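Local coordinates for protein endonuclease NucS (Thermococcus kodakarensis KOD1, PDB 5GKE) that cleaves double-stranded DNA at mismatched bases as a mismatch restriction endonuclease and probably also cuts single-stranded ends of branched DNA, at residues Val39-Arg44 with Glu103-Glu108; Asn76-Gly81 with Leu94-Arg99; Gly162-Leu167 with Ile175-Leu180. The protein carries 1 engineered substitution. All coordinates share one frame; numbering follows the deposited sequence.

Overall arrangement
Contacts 1 and 2 share the N-terminal PH-like domain, while contact 3 belongs to the C-terminal nuclease domain. Along the chain, segments 76-81 and 94-99 fall between the two segments of contact 1, and contact 3 follows later. The centres of contacts 1 and 2 lie about 8 Å apart in one antiparallel sheet, where strands 92-98 and 103-109 are neighbours. Together they enclose the same guanine, DG8 of chain D. Contact 3 is a hairpin in a separate mixed sheet, its centre about 41 Å from that of contact 1 and about 37 Å from that of contact 2. The guanine pocket and the magnesium site thus lie in different domains.

Contact 1: Val39-Arg44 with Glu103-Glu108; sequences VHYDGR and ETLEVE. With nucleotides of chain D.
Y41 and R44 converge on one carboxylate oxygen of E103 at the tightly packed end of this strand pair. Y41 OH donates to E103 OE1 at 2.6 Å, nearly in line with the C-O bond. R44 NE reaches the same OE1 at 2.9 Å from above the carboxylate plane, a salt bridge in which guanidinium and carboxylate stand 85° apart. R44 N is the third donor to OE1; with N2 of DG8 of chain D at E103 OE2 (2.9 Å), this would restrain the carboxylate's rotation. OE2 is also modelled unusually close to R98. Y41 CG lies anti to the backbone N (chi1 159°). The ring has DG8 over one face and G43 N, offset toward the rim, over the other. R44 NH2 donates to N3 of DG8 of chain D (2.9 Å) and to OP1 of DG10 of chain D. Next to this, L105 CD1 packs on V39 CG1 and Y41 CB, each at 3.7 Å. The other face, with H40, D42, T104 and E106, is looser and partly exposed: H40 CD2 comes no nearer than 4.1 Å to E106 CB, and the polar ends turn to other partners, H40 to E48 and E106 to R89. The backbones pair antiparallel, H40 N to E106 O at 2.8 Å. This is an antiparallel strand pair within the PH-like sheet, its end forming one wall of the guanine pocket.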
# COMPACT_ATOMS: atom_id res chain seq x y z
N VAL A 39 -1.70 -16.16 -14.58
CA VAL A 39 -2.07 -16.03 -13.18
C VAL A 39 -3.59 -15.90 -13.00
O VAL A 39 -4.24 -15.07 -13.64
CB VAL A 39 -1.37 -14.84 -12.51
CG1 VAL A 39 -1.70 -14.81 -11.00
CG2 VAL A 39 0.14 -14.93 -12.71
N HIS A 40 -4.14 -16.73 -12.14
CA HIS A 40 -5.57 -16.73 -11.91
C HIS A 40 -5.77 -16.43 -10.43
O HIS A 40 -5.19 -17.11 -9.58
CB HIS A 40 -6.19 -18.07 -12.33
CG HIS A 40 -5.60 -18.63 -13.59
ND1 HIS A 40 -5.92 -18.15 -14.84
CD2 HIS A 40 -4.68 -19.61 -13.79
CE1 HIS A 40 -5.24 -18.81 -15.76
NE2 HIS A 40 -4.48 -19.70 -15.14
N TYR A 41 -6.53 -15.38 -10.12
CA TYR A 41 -6.74 -14.99 -8.73
C TYR A 41 -8.23 -14.90 -8.39
O TYR A 41 -9.02 -14.30 -9.11
CB TYR A 41 -6.02 -13.66 -8.41
CG TYR A 41 -6.61 -12.96 -7.21
CD1 TYR A 41 -6.42 -13.48 -5.93
CD2 TYR A 41 -7.38 -11.81 -7.35
CE1 TYR A 41 -6.99 -12.88 -4.82
CE2 TYR A 41 -7.95 -11.20 -6.25
CZ TYR A 41 -7.76 -11.73 -4.99
OH TYR A 41 -8.33 -11.10 -3.90
N ASP A 42 -8.62 -15.54 -7.29
CA ASP A 42 -10.00 -15.45 -6.83
C ASP A 42 -10.09 -15.39 -5.32
O ASP A 42 -9.60 -16.28 -4.61
CB ASP A 42 -10.81 -16.64 -7.35
CG ASP A 42 -12.33 -16.43 -7.19
OD1 ASP A 42 -12.77 -15.26 -7.06
OD2 ASP A 42 -13.06 -17.44 -7.21
N GLY A 43 -10.79 -14.38 -4.82
CA GLY A 43 -10.65 -13.95 -3.44
C GLY A 43 -11.49 -12.70 -3.23
O GLY A 43 -12.59 -12.59 -3.76
N ARG A 44 -10.99 -11.80 -2.39
CA ARG A 44 -11.62 -10.51 -2.18
C ARG A 44 -12.08 -9.87 -3.49
O ARG A 44 -13.18 -9.31 -3.59
CB ARG A 44 -10.64 -9.59 -1.44
CG ARG A 44 -10.44 -9.98 0.02
CD ARG A 44 -9.36 -9.14 0.66
NE ARG A 44 -8.06 -9.48 0.10
CZ ARG A 44 -6.91 -8.93 0.49
NH1 ARG A 44 -6.89 -8.03 1.46
NH2 ARG A 44 -5.77 -9.30 -0.09
N GLU A 103 -9.13 -17.00 -0.20
CA GLU A 103 -8.48 -16.52 -1.41
C GLU A 103 -7.58 -17.60 -2.00
O GLU A 103 -6.82 -18.25 -1.28
CB GLU A 103 -7.65 -15.27 -1.10
CG GLU A 103 -8.46 -14.10 -0.56
CD GLU A 103 -7.71 -12.79 -0.63
OE1 GLU A 103 -8.07 -11.94 -1.48
OE2 GLU A 103 -6.75 -12.61 0.16
N THR A 104 -7.66 -17.79 -3.32
CA THR A 104 -6.71 -18.65 -4.01
C THR A 104 -5.99 -17.88 -5.11
O THR A 104 -6.60 -17.08 -5.82
CB THR A 104 -7.38 -19.90 -4.62
OG1 THR A 104 -8.54 -19.52 -5.36
CG2 THR A 104 -7.78 -20.86 -3.55
N LEU A 105 -4.69 -18.13 -5.22
CA LEU A 105 -3.86 -17.53 -6.25
C LEU A 105 -3.22 -18.62 -7.11
O LEU A 105 -2.37 -19.32 -6.65
CB LEU A 105 -2.77 -16.66 -5.59
CG LEU A 105 -1.85 -15.88 -6.52
CD1 LEU A 105 -2.69 -15.07 -7.49
CD2 LEU A 105 -0.92 -14.98 -5.73
N GLU A 106 -3.60 -18.77 -8.36
CA GLU A 106 -2.98 -19.86 -9.12
C GLU A 106 -1.96 -19.36 -10.11
O GLU A 106 -2.26 -18.51 -10.96
CB GLU A 106 -4.05 -20.68 -9.85
CG GLU A 106 -4.78 -21.65 -8.96
CD GLU A 106 -5.73 -22.54 -9.73
OE1 GLU A 106 -6.19 -22.11 -10.81
OE2 GLU A 106 -6.01 -23.66 -9.26
N VAL A 107 -0.73 -19.88 -10.02
CA VAL A 107 0.27 -19.52 -11.02
C VAL A 107 0.65 -20.72 -11.86
O VAL A 107 1.36 -21.62 -11.40
CB VAL A 107 1.54 -18.93 -10.39
CG1 VAL A 107 2.52 -18.53 -11.48
CG2 VAL A 107 1.20 -17.75 -9.52
N GLU A 108 0.19 -20.71 -13.11
CA GLU A 108 0.49 -21.76 -14.06
C GLU A 108 1.87 -21.53 -14.66
O GLU A 108 2.09 -20.54 -15.36
CB GLU A 108 -0.56 -21.79 -15.17
CG GLU A 108 -0.42 -22.99 -16.10
CD GLU A 108 -1.31 -22.90 -17.34
OE1 GLU A 108 -2.27 -22.10 -17.34
OE2 GLU A 108 -1.03 -23.64 -18.31
P DG D 8 -6.89 -3.84 -6.08
OP1 DG D 8 -5.51 -4.18 -6.49
OP2 DG D 8 -7.81 -3.22 -7.06
O5' DG D 8 -7.57 -5.18 -5.54
C5' DG D 8 -8.88 -5.17 -5.03
C4' DG D 8 -8.99 -6.05 -3.81
O4' DG D 8 -8.58 -7.39 -4.17
C3' DG D 8 -8.09 -5.64 -2.64
O3' DG D 8 -8.72 -5.95 -1.41
C2' DG D 8 -6.84 -6.49 -2.83
C1' DG D 8 -7.43 -7.76 -3.42
N9 DG D 8 -6.50 -8.43 -4.32
C8 DG D 8 -6.17 -8.05 -5.60
N7 DG D 8 -5.29 -8.82 -6.16
C5 DG D 8 -5.01 -9.77 -5.19
C6 DG D 8 -4.12 -10.87 -5.23
O6 DG D 8 -3.39 -11.22 -6.16
N1 DG D 8 -4.13 -11.58 -4.03
C2 DG D 8 -4.90 -11.27 -2.93
N2 DG D 8 -4.77 -12.08 -1.87
N3 DG D 8 -5.73 -10.24 -2.88
C4 DG D 8 -5.73 -9.54 -4.04
P DG D 10 -3.51 -6.55 1.57
OP1 DG D 10 -3.35 -7.87 0.91
OP2 DG D 10 -4.55 -6.36 2.60
O5' DG D 10 -2.14 -6.07 2.25
C5' DG D 10 -0.93 -6.08 1.50
C4' DG D 10 0.15 -5.32 2.24
O4' DG D 10 -0.31 -4.00 2.58
C3' DG D 10 0.61 -5.94 3.55
O3' DG D 10 1.98 -5.63 3.75
C2' DG D 10 -0.27 -5.24 4.58
C1' DG D 10 -0.36 -3.84 3.99
N9 DG D 10 -1.59 -3.14 4.32
C8 DG D 10 -2.88 -3.50 3.98
N7 DG D 10 -3.79 -2.66 4.40
C5 DG D 10 -3.05 -1.67 5.05
C6 DG D 10 -3.48 -0.50 5.70
O6 DG D 10 -4.63 -0.08 5.85
N1 DG D 10 -2.41 0.22 6.22
C2 DG D 10 -1.09 -0.16 6.13
N2 DG D 10 -0.19 0.66 6.69
N3 DG D 10 -0.68 -1.25 5.51
C4 DG D 10 -1.70 -1.96 5.00
P DT D 9 -9.18 -4.76 -0.45
OP1 DT D 9 -9.50 -5.37 0.87
OP2 DT D 9 -10.17 -3.96 -1.20
O5' DT D 9 -7.88 -3.84 -0.30
C5' DT D 9 -6.79 -4.28 0.48
C4' DT D 9 -5.46 -3.99 -0.19
O4' DT D 9 -5.40 -2.59 -0.56
C3' DT D 9 -4.26 -4.24 0.69
O3' DT D 9 -3.74 -5.50 0.40
C2' DT D 9 -3.28 -3.15 0.32
C1' DT D 9 -4.17 -2.03 -0.17
N1 DT D 9 -4.43 -0.93 0.82
C2 DT D 9 -3.37 -0.27 1.42
O2 DT D 9 -2.21 -0.54 1.22
N3 DT D 9 -3.73 0.72 2.29
C4 DT D 9 -5.01 1.13 2.60
O4 DT D 9 -5.22 2.05 3.38
C5 DT D 9 -6.08 0.42 1.93
C7 DT D 9 -7.51 0.79 2.21
C6 DT D 9 -5.74 -0.56 1.08

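Contact 2: Asn76-Gly81 with Leu94-Arg99; sequences NWQPPG and LVSIRR. With nucleotides of chain D.
Q78 and P79 meet S96 and R98 beside the N2 end of the bound guanine, in the PH-like domain, where strand 76-78 passes strand 92-98 without pairing with it. The polar link between the segments is slight: Q78 NE2 donates to S96 O in a weak hydrogen bond of 3.5 Å. Packing does more. In Q78 the bend at chi2 (-82°) sets CD; the amide nitrogen NE2 lies 3.3 Å from R98 CB, with the amide and guanidinium planes 82° apart. The R98 chain is extended from CG to NE and crosses P79 at about a right angle, placing P79 CG over the centre of one guanidinium face, 3.5 Å from R98 CZ. R98 NH1 has E103 as its polar partner, outside the two segments. The third kind of interaction is with the base. N76 ND2 and W77 N both donate to O6 of DG8 of chain D, at 3.1 and 2.9 Å, and W77 lays its indole over the guanine face away from Y41. Q78 OE1 and W77 O approach the Watson-Crick edge of the same base, at modelled separations too short to be trusted in detail. Enclosure between two aromatic rings is consistent with a base flipped out of the duplex. Against Q78, the buried S96 OG, which has no polar partner in the model, rests 3.3 Å from Q78 CG.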
# COMPACT_ATOMS: atom_id res chain seq x y z
N ASN A 76 0.20 -9.50 -8.88
CA ASN A 76 -0.60 -10.43 -8.07
C ASN A 76 0.18 -10.83 -6.82
O ASN A 76 1.43 -10.78 -6.80
CB ASN A 76 -1.00 -11.68 -8.85
CG ASN A 76 -2.18 -11.44 -9.78
OD1 ASN A 76 -2.05 -11.51 -11.00
ND2 ASN A 76 -3.35 -11.19 -9.21
N TRP A 77 -0.54 -11.17 -5.76
CA TRP A 77 0.13 -11.54 -4.51
C TRP A 77 -0.78 -12.29 -3.56
O TRP A 77 -2.00 -12.30 -3.72
CB TRP A 77 0.67 -10.30 -3.79
CG TRP A 77 -0.45 -9.46 -3.22
CD1 TRP A 77 -0.93 -9.49 -1.95
CD2 TRP A 77 -1.24 -8.52 -3.93
NE1 TRP A 77 -1.98 -8.61 -1.82
CE2 TRP A 77 -2.19 -8.00 -3.04
CE3 TRP A 77 -1.24 -8.06 -5.26
CZ2 TRP A 77 -3.12 -7.04 -3.40
CZ3 TRP A 77 -2.17 -7.10 -5.62
CH2 TRP A 77 -3.10 -6.61 -4.70
N GLN A 78 -0.16 -12.92 -2.57
CA GLN A 78 -0.85 -13.25 -1.34
C GLN A 78 -0.03 -12.72 -0.18
O GLN A 78 1.19 -12.77 -0.22
CB GLN A 78 -1.04 -14.76 -1.20
CG GLN A 78 -2.13 -15.35 -2.06
CD GLN A 78 -3.52 -15.19 -1.46
OE1 GLN A 78 -3.97 -14.07 -1.20
NE2 GLN A 78 -4.22 -16.31 -1.25
N PRO A 79 -0.70 -12.19 0.84
CA PRO A 79 -0.08 -11.71 2.08
C PRO A 79 0.35 -12.86 3.00
O PRO A 79 -0.09 -13.99 2.78
CB PRO A 79 -1.20 -10.86 2.70
CG PRO A 79 -2.46 -11.46 2.18
CD PRO A 79 -2.14 -11.91 0.79
N PRO A 80 1.20 -12.59 4.01
CA PRO A 80 1.71 -13.62 4.93
C PRO A 80 0.59 -14.52 5.44
O PRO A 80 -0.50 -14.02 5.65
CB PRO A 80 2.27 -12.80 6.09
CG PRO A 80 2.62 -11.52 5.52
CD PRO A 80 1.65 -11.25 4.40
N GLY A 81 0.85 -15.80 5.63
CA GLY A 81 -0.18 -16.71 6.08
C GLY A 81 -0.78 -17.62 5.03
O GLY A 81 -1.34 -18.66 5.36
N LEU A 94 1.66 -23.32 -9.16
CA LEU A 94 1.80 -22.83 -7.80
C LEU A 94 0.44 -22.36 -7.27
O LEU A 94 -0.24 -21.60 -7.95
CB LEU A 94 2.81 -21.68 -7.76
CG LEU A 94 4.23 -21.90 -7.27
CD1 LEU A 94 4.77 -23.25 -7.65
CD2 LEU A 94 5.11 -20.80 -7.82
N VAL A 95 0.04 -22.78 -6.07
CA VAL A 95 -1.34 -22.53 -5.67
C VAL A 95 -1.55 -21.52 -4.54
O VAL A 95 -2.34 -20.61 -4.74
CB VAL A 95 -2.07 -23.84 -5.38
CG1 VAL A 95 -3.41 -23.56 -4.75
CG2 VAL A 95 -2.31 -24.56 -6.70
N SER A 96 -1.00 -21.66 -3.35
CA SER A 96 -1.25 -20.55 -2.38
C SER A 96 -2.73 -20.24 -2.00
O SER A 96 -3.39 -19.40 -2.62
CB SER A 96 -0.61 -19.25 -2.85
OG SER A 96 -0.67 -18.29 -1.81
N ILE A 97 -3.26 -21.00 -1.05
CA ILE A 97 -4.58 -20.76 -0.49
C ILE A 97 -4.54 -19.89 0.78
O ILE A 97 -3.64 -20.01 1.60
CB ILE A 97 -5.27 -22.10 -0.18
CG1 ILE A 97 -5.68 -22.78 -1.49
CG2 ILE A 97 -6.48 -21.91 0.74
CD1 ILE A 97 -6.12 -24.23 -1.33
N ARG A 98 -5.52 -19.01 0.93
CA ARG A 98 -5.62 -18.22 2.14
C ARG A 98 -6.97 -18.49 2.80
O ARG A 98 -8.01 -18.68 2.12
CB ARG A 98 -5.45 -16.74 1.83
CG ARG A 98 -5.23 -15.83 3.00
CD ARG A 98 -5.09 -14.39 2.50
NE ARG A 98 -5.19 -13.41 3.58
CZ ARG A 98 -5.66 -12.18 3.43
NH1 ARG A 98 -6.07 -11.78 2.23
NH2 ARG A 98 -5.71 -11.34 4.46
N ARG A 99 -6.96 -18.53 4.12
CA ARG A 99 -8.20 -18.68 4.87
C ARG A 99 -8.50 -17.37 5.59
O ARG A 99 -7.59 -16.71 6.09
CB ARG A 99 -8.08 -19.84 5.85
CG ARG A 99 -9.17 -20.88 5.73
CD ARG A 99 -8.69 -22.22 6.29
NE ARG A 99 -9.44 -23.34 5.72
CZ ARG A 99 -8.98 -24.59 5.65
NH1 ARG A 99 -7.77 -24.89 6.12
NH2 ARG A 99 -9.74 -25.53 5.12
P DG D 8 -6.89 -3.84 -6.08
OP1 DG D 8 -5.51 -4.18 -6.49
OP2 DG D 8 -7.81 -3.22 -7.06
O5' DG D 8 -7.57 -5.18 -5.54
C5' DG D 8 -8.88 -5.17 -5.03
C4' DG D 8 -8.99 -6.05 -3.81
O4' DG D 8 -8.58 -7.39 -4.17
C3' DG D 8 -8.09 -5.64 -2.64
O3' DG D 8 -8.72 -5.95 -1.41
C2' DG D 8 -6.84 -6.49 -2.83
C1' DG D 8 -7.43 -7.76 -3.42
N9 DG D 8 -6.50 -8.43 -4.32
C8 DG D 8 -6.17 -8.05 -5.60
N7 DG D 8 -5.29 -8.82 -6.16
C5 DG D 8 -5.01 -9.77 -5.19
C6 DG D 8 -4.12 -10.87 -5.23
O6 DG D 8 -3.39 -11.22 -6.16
N1 DG D 8 -4.13 -11.58 -4.03
C2 DG D 8 -4.90 -11.27 -2.93
N2 DG D 8 -4.77 -12.08 -1.87
N3 DG D 8 -5.73 -10.24 -2.88
C4 DG D 8 -5.73 -9.54 -4.04

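Contact 3: Gly162-Leu167 with Ile175-Leu180; sequences GIVAVL and IVVLEL. Engineered in segment 162-167: A165 (natural residue Asp). With MG (magnesium ion), chain E; nucleotides of chain C.
L178 and V166 lie side by side, pointing the same way, on one face of the hairpin formed by strands 163-169 and 175-180. L178 CB sits 3.9 Å from V166 CB. Its CG, anti to the carbonyl carbon (chi1 -59°), stands 4.1 Å from V166 CB, and at the tip CD1 touches V166 CG1 at 3.8 Å. I139, I146 and I211 also pack on this leucine in a buried apolar layer. An alanine here would probably open a gap beside V166 CG1 and leave those isoleucines less firmly packed. The backbones of the pair are joined antiparallel, L178 N to V166 O at 2.9 Å, with a weak return bond from V166 N to L178 O. On the opposite face lie L167 and V177, and L167 CD1 meets I175 CG2. V164, from before the corner at 165, packs on V177: their side chains cross at about a right angle, V164 CG1 to V177 CG1 3.6 Å. At that corner an engineered alanine replaces the natural aspartate; A165 CB lies 4.2 Å from E179 OE2. In E179 a bend at chi2 (63°) sets CD; OE1 (2.4 Å) and OE2 both bind the magnesium ion. Q192 and a DNA phosphate also bind it in this structure. I163 N donates to OP1 of DA5 of chain C at 2.9 Å. The natural aspartate, E179 and K181 match the sequence signature of the PD-(D/E)XK nuclease active site.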
# COMPACT_ATOMS: atom_id res chain seq x y z
N GLY A 162 -13.96 6.89 16.90
CA GLY A 162 -12.67 7.33 16.40
C GLY A 162 -11.54 7.41 17.43
O GLY A 162 -11.77 7.38 18.65
N ILE A 163 -10.32 7.52 16.92
CA ILE A 163 -9.12 7.60 17.74
C ILE A 163 -8.33 8.84 17.36
O ILE A 163 -7.94 9.01 16.20
CB ILE A 163 -8.24 6.35 17.57
CG1 ILE A 163 -9.04 5.11 17.93
CG2 ILE A 163 -7.04 6.44 18.45
CD1 ILE A 163 -8.48 3.84 17.39
N VAL A 164 -8.13 9.70 18.36
CA VAL A 164 -7.52 11.01 18.26
C VAL A 164 -6.00 10.92 18.40
O VAL A 164 -5.52 10.10 19.17
CB VAL A 164 -8.11 11.94 19.35
CG1 VAL A 164 -7.27 13.19 19.56
CG2 VAL A 164 -9.52 12.32 18.97
N ALA A 165 -5.24 11.74 17.67
CA ALA A 165 -3.78 11.63 17.70
C ALA A 165 -3.22 12.15 19.03
O ALA A 165 -2.60 11.41 19.79
CB ALA A 165 -3.15 12.41 16.52
N VAL A 166 -3.43 13.43 19.29
CA VAL A 166 -3.05 14.03 20.55
C VAL A 166 -4.23 14.84 21.13
O VAL A 166 -4.95 15.55 20.41
CB VAL A 166 -1.81 14.92 20.38
CG1 VAL A 166 -1.50 15.68 21.67
CG2 VAL A 166 -0.62 14.06 19.94
N LEU A 167 -4.45 14.68 22.42
CA LEU A 167 -5.54 15.38 23.08
C LEU A 167 -4.98 16.13 24.28
O LEU A 167 -4.17 15.59 25.04
CB LEU A 167 -6.63 14.40 23.48
CG LEU A 167 -8.00 14.94 23.91
CD1 LEU A 167 -8.63 15.78 22.83
CD2 LEU A 167 -8.89 13.78 24.27
N ILE A 175 -10.44 22.39 25.50
CA ILE A 175 -9.93 21.11 25.03
C ILE A 175 -9.30 21.29 23.63
O ILE A 175 -9.87 21.97 22.76
CB ILE A 175 -11.05 20.05 24.94
CG1 ILE A 175 -11.78 19.90 26.28
CG2 ILE A 175 -10.48 18.72 24.49
CD1 ILE A 175 -10.87 19.61 27.40
N VAL A 176 -8.14 20.68 23.40
CA VAL A 176 -7.50 20.73 22.08
C VAL A 176 -7.35 19.34 21.48
O VAL A 176 -6.79 18.43 22.10
CB VAL A 176 -6.12 21.41 22.15
CG1 VAL A 176 -5.45 21.39 20.79
CG2 VAL A 176 -6.25 22.85 22.65
N VAL A 177 -7.91 19.16 20.28
CA VAL A 177 -7.57 18.03 19.41
C VAL A 177 -6.45 18.41 18.49
O VAL A 177 -6.52 19.45 17.84
CB VAL A 177 -8.72 17.60 18.50
CG1 VAL A 177 -8.51 16.16 18.06
CG2 VAL A 177 -10.03 17.77 19.18
N LEU A 178 -5.41 17.59 18.44
CA LEU A 178 -4.41 17.70 17.37
C LEU A 178 -4.61 16.56 16.39
O LEU A 178 -4.81 15.41 16.80
CB LEU A 178 -2.99 17.65 17.92
CG LEU A 178 -2.48 18.66 18.94
CD1 LEU A 178 -0.98 18.43 19.10
CD2 LEU A 178 -2.78 20.10 18.53
N GLU A 179 -4.61 16.89 15.10
CA GLU A 179 -4.47 15.89 14.05
C GLU A 179 -3.12 16.09 13.36
O GLU A 179 -2.82 17.19 12.88
CB GLU A 179 -5.62 15.97 13.04
CG GLU A 179 -5.46 15.02 11.84
CD GLU A 179 -5.47 13.53 12.21
OE1 GLU A 179 -5.15 12.70 11.33
OE2 GLU A 179 -5.81 13.19 13.37
N LEU A 180 -2.29 15.05 13.35
CA LEU A 180 -0.94 15.14 12.80
C LEU A 180 -0.87 14.49 11.43
O LEU A 180 -1.55 13.49 11.18
CB LEU A 180 0.08 14.47 13.72
CG LEU A 180 -0.06 14.68 15.22
CD1 LEU A 180 1.03 13.91 16.00
CD2 LEU A 180 -0.04 16.16 15.56
MG MG E . -4.99 10.84 12.80
P DA C 5 -10.25 6.31 13.11
OP1 DA C 5 -10.42 7.45 14.03
OP2 DA C 5 -11.12 6.10 11.93
O5' DA C 5 -8.73 6.33 12.64
C5' DA C 5 -7.70 6.54 13.59
C4' DA C 5 -6.35 6.35 12.96
O4' DA C 5 -6.17 4.95 12.60
C3' DA C 5 -6.12 7.15 11.67
O3' DA C 5 -4.84 7.78 11.74
C2' DA C 5 -6.19 6.08 10.58
C1' DA C 5 -5.64 4.88 11.31
N9 DA C 5 -6.01 3.61 10.68
C8 DA C 5 -7.24 3.27 10.18
N7 DA C 5 -7.27 2.06 9.65
C5 DA C 5 -5.97 1.60 9.81
C6 DA C 5 -5.34 0.38 9.46
N6 DA C 5 -5.97 -0.63 8.85
N1 DA C 5 -4.04 0.24 9.76
C2 DA C 5 -3.40 1.25 10.37
N3 DA C 5 -3.88 2.43 10.75
C4 DA C 5 -5.19 2.54 10.44